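Local coordinates for meso-diaminopimelate dehydrogenase (Clostridium tetani, PDB 3WGQ) that catalyses the reversible NADP-dependent oxidative deamination of the D-centre of meso-2,6-diaminopimelate, at the interface of chains A and B. Numbering follows the deposited sequence. Chains: chain A/B, Meso-diaminopimelate dehydrogenase.

The interface of chains A and B. Residues chain A 133-134, 137-138; chain B 286, 310, 313-314, 321.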
ATOM      1  N   LEU A 133      -8.468   1.307  -1.140  1.00 23.57           N
ATOM      2  CA  LEU A 133      -9.075   1.412   0.185  1.00 22.31           C
ATOM      3  C   LEU A 133      -8.248   2.342   1.066  1.00 22.91           C
ATOM      4  O   LEU A 133      -8.781   3.241   1.704  1.00 24.62           O
ATOM      5  CB  LEU A 133      -9.170   0.034   0.840  1.00 22.45           C
ATOM      6  CG  LEU A 133      -9.642   0.016   2.302  1.00 24.81           C
ATOM      7  CD1 LEU A 133     -10.958   0.792   2.409  1.00 26.72           C
ATOM      8  CD2 LEU A 133      -9.819  -1.416   2.790  1.00 22.47           C
ATOM      9  N   LEU A 134      -6.938   2.131   1.086  1.00 23.82           N
ATOM     10  CA  LEU A 134      -6.058   2.968   1.895  1.00 23.48           C
ATOM     11  C   LEU A 134      -6.194   4.430   1.485  1.00 23.21           C
ATOM     12  O   LEU A 134      -6.412   5.297   2.328  1.00 23.13           O
ATOM     13  CB  LEU A 134      -4.603   2.509   1.742  1.00 23.61           C
ATOM     14  CG  LEU A 134      -3.564   3.232   2.611  1.00 23.34           C
ATOM     15  CD1 LEU A 134      -3.830   2.959   4.080  1.00 25.87           C
ATOM     16  CD2 LEU A 134      -2.177   2.751   2.237  1.00 25.24           C
ATOM     17  N   SER A 137      -9.451   5.896   2.734  1.00 27.83           N
ATOM     18  CA  SER A 137      -9.560   6.055   4.177  1.00 29.21           C
ATOM     19  C   SER A 137      -8.704   7.174   4.740  1.00 28.25           C
ATOM     20  O   SER A 137      -9.131   7.895   5.640  1.00 27.02           O
ATOM     21  CB  SER A 137      -9.198   4.745   4.875  1.00 29.92           C
ATOM     22  OG  SER A 137     -10.061   3.706   4.461  1.00 32.21           O
ATOM     23  N   ILE A 138      -7.496   7.321   4.210  1.00 27.34           N
ATOM     24  CA  ILE A 138      -6.589   8.348   4.694  1.00 27.18           C
ATOM     25  C   ILE A 138      -6.982   9.732   4.189  1.00 28.85           C
ATOM     26  O   ILE A 138      -6.859  10.715   4.916  1.00 28.43           O
ATOM     27  CB  ILE A 138      -5.135   8.048   4.268  1.00 30.05           C
ATOM     28  CG1 ILE A 138      -4.763   6.615   4.658  1.00 28.90           C
ATOM     29  CG2 ILE A 138      -4.186   9.026   4.948  1.00 29.86           C
ATOM     30  CD1 ILE A 138      -4.834   6.351   6.144  1.00 29.57           C
TER
ATOM     31  N   ALA B 286      -7.913   8.287  10.747  1.00 21.84           N
ATOM     32  CA  ALA B 286      -8.350   7.053  10.102  1.00 23.87           C
ATOM     33  C   ALA B 286      -8.087   5.861  11.025  1.00 23.65           C
ATOM     34  O   ALA B 286      -8.938   4.981  11.188  1.00 23.08           O
ATOM     35  CB  ALA B 286      -7.619   6.860   8.779  1.00 18.54           C
ATOM     36  N   PHE B 310      -6.736  -3.270   6.627  1.00 22.74           N
ATOM     37  CA  PHE B 310      -7.160  -2.000   6.054  1.00 25.46           C
ATOM     38  C   PHE B 310      -8.669  -1.788   6.138  1.00 25.34           C
ATOM     39  O   PHE B 310      -9.137  -0.650   6.163  1.00 24.85           O
ATOM     40  CB  PHE B 310      -6.691  -1.898   4.598  1.00 24.87           C
ATOM     41  CG  PHE B 310      -5.225  -1.574   4.446  1.00 27.04           C
ATOM     42  CD1 PHE B 310      -4.344  -1.697   5.523  1.00 23.85           C
ATOM     43  CD2 PHE B 310      -4.721  -1.162   3.215  1.00 24.49           C
ATOM     44  CE1 PHE B 310      -2.992  -1.414   5.371  1.00 26.68           C
ATOM     45  CE2 PHE B 310      -3.367  -0.877   3.054  1.00 24.62           C
ATOM     46  CZ  PHE B 310      -2.499  -1.002   4.129  1.00 25.28           C
ATOM     47  N   LEU B 313     -10.069   0.678   8.627  1.00 28.30           N
ATOM     48  CA  LEU B 313      -9.853   2.102   8.385  1.00 28.38           C
ATOM     49  C   LEU B 313     -11.023   2.772   7.680  1.00 29.78           C
ATOM     50  O   LEU B 313     -11.067   3.996   7.571  1.00 30.00           O
ATOM     51  CB  LEU B 313      -8.596   2.303   7.535  1.00 28.36           C
ATOM     52  CG  LEU B 313      -7.253   1.789   8.063  1.00 27.09           C
ATOM     53  CD1 LEU B 313      -6.205   1.941   6.956  1.00 28.25           C
ATOM     54  CD2 LEU B 313      -6.833   2.570   9.314  1.00 23.76           C
ATOM     55  N   SER B 314     -11.971   1.973   7.202  1.00 30.78           N
ATOM     56  CA  SER B 314     -13.122   2.512   6.480  1.00 31.64           C
ATOM     57  C   SER B 314     -14.447   2.452   7.237  1.00 32.76           C
ATOM     58  O   SER B 314     -14.707   1.516   7.992  1.00 31.26           O
ATOM     59  CB  SER B 314     -13.283   1.776   5.145  1.00 33.20           C
ATOM     60  OG  SER B 314     -14.521   2.089   4.527  1.00 34.25           O
ATOM     61  N   LEU B 321     -17.328  -2.606   0.469  1.00 30.05           N
ATOM     62  CA  LEU B 321     -15.929  -2.565   0.039  1.00 29.81           C
ATOM     63  C   LEU B 321     -15.652  -3.591  -1.063  1.00 29.39           C
ATOM     64  O   LEU B 321     -15.045  -3.263  -2.084  1.00 29.73           O
ATOM     65  CB  LEU B 321     -14.999  -2.824   1.231  1.00 28.68           C
ATOM     66  CG  LEU B 321     -15.031  -1.799   2.372  1.00 28.46           C
ATOM     67  CD1 LEU B 321     -14.066  -2.226   3.478  1.00 29.81           C
ATOM     68  CD2 LEU B 321     -14.650  -0.426   1.845  1.00 27.94           C
TER
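B:Phe310 and B:Leu313, at the two ends of the short 3-10 helix 310-313, meet one flank of helix 123-138 of chain A, where A:Leu133, A:Leu134 and A:Ser137 fall one turn apart or next to each other. The ring of B:Phe310 lies against A:Leu134: methyl CD1 sits 4.0 Å above one face, offset toward the rim, while CB approaches ring atom CE2 at 3.8 Å. With CG of A:Leu134 trans to its main-chain nitrogen (chi1 -176°), both branches come within reach of that ring. B:Leu313 packs its CB on CB of A:Ser137 at 3.7 Å, and its CD1 touches the same CD1 methyl of A:Leu134, the two leucine side chains running side by side and pointing the same way.

A:Leu133 lies on the side of B:Ser314 and B:Leu321. Its CD2 packs on the B:Phe310 CB at 3.6 Å and beside that residue's carbonyl, whereas CD1 reaches out to CB of B:Ser314 and to CD2 of B:Leu321, whose side chain it meets nearly at a right angle. At the opposite end CD1 of A:Ile138 rests on the methyl of B:Ala286, from helix 276-297, at 3.9 Å.

This mostly apolar patch is part of a two-fold symmetric interface between two copies of the enzyme, consistent with a dimer, and recurs with the chains exchanged. A:Ser137 adds a polar contact. Turned beside its own main-chain nitrogen (chi1 -60°), its hydroxyl is directed back along the helix. The bond from OG across to B:Leu313 O, at 3.3 Å, is weak, as fits one hydroxyl hydrogen shared between two acceptors: within its own helix, OG donates to A:Leu133 O at 3.1 Å, approaching from above the carbonyl plane, 41° out of it.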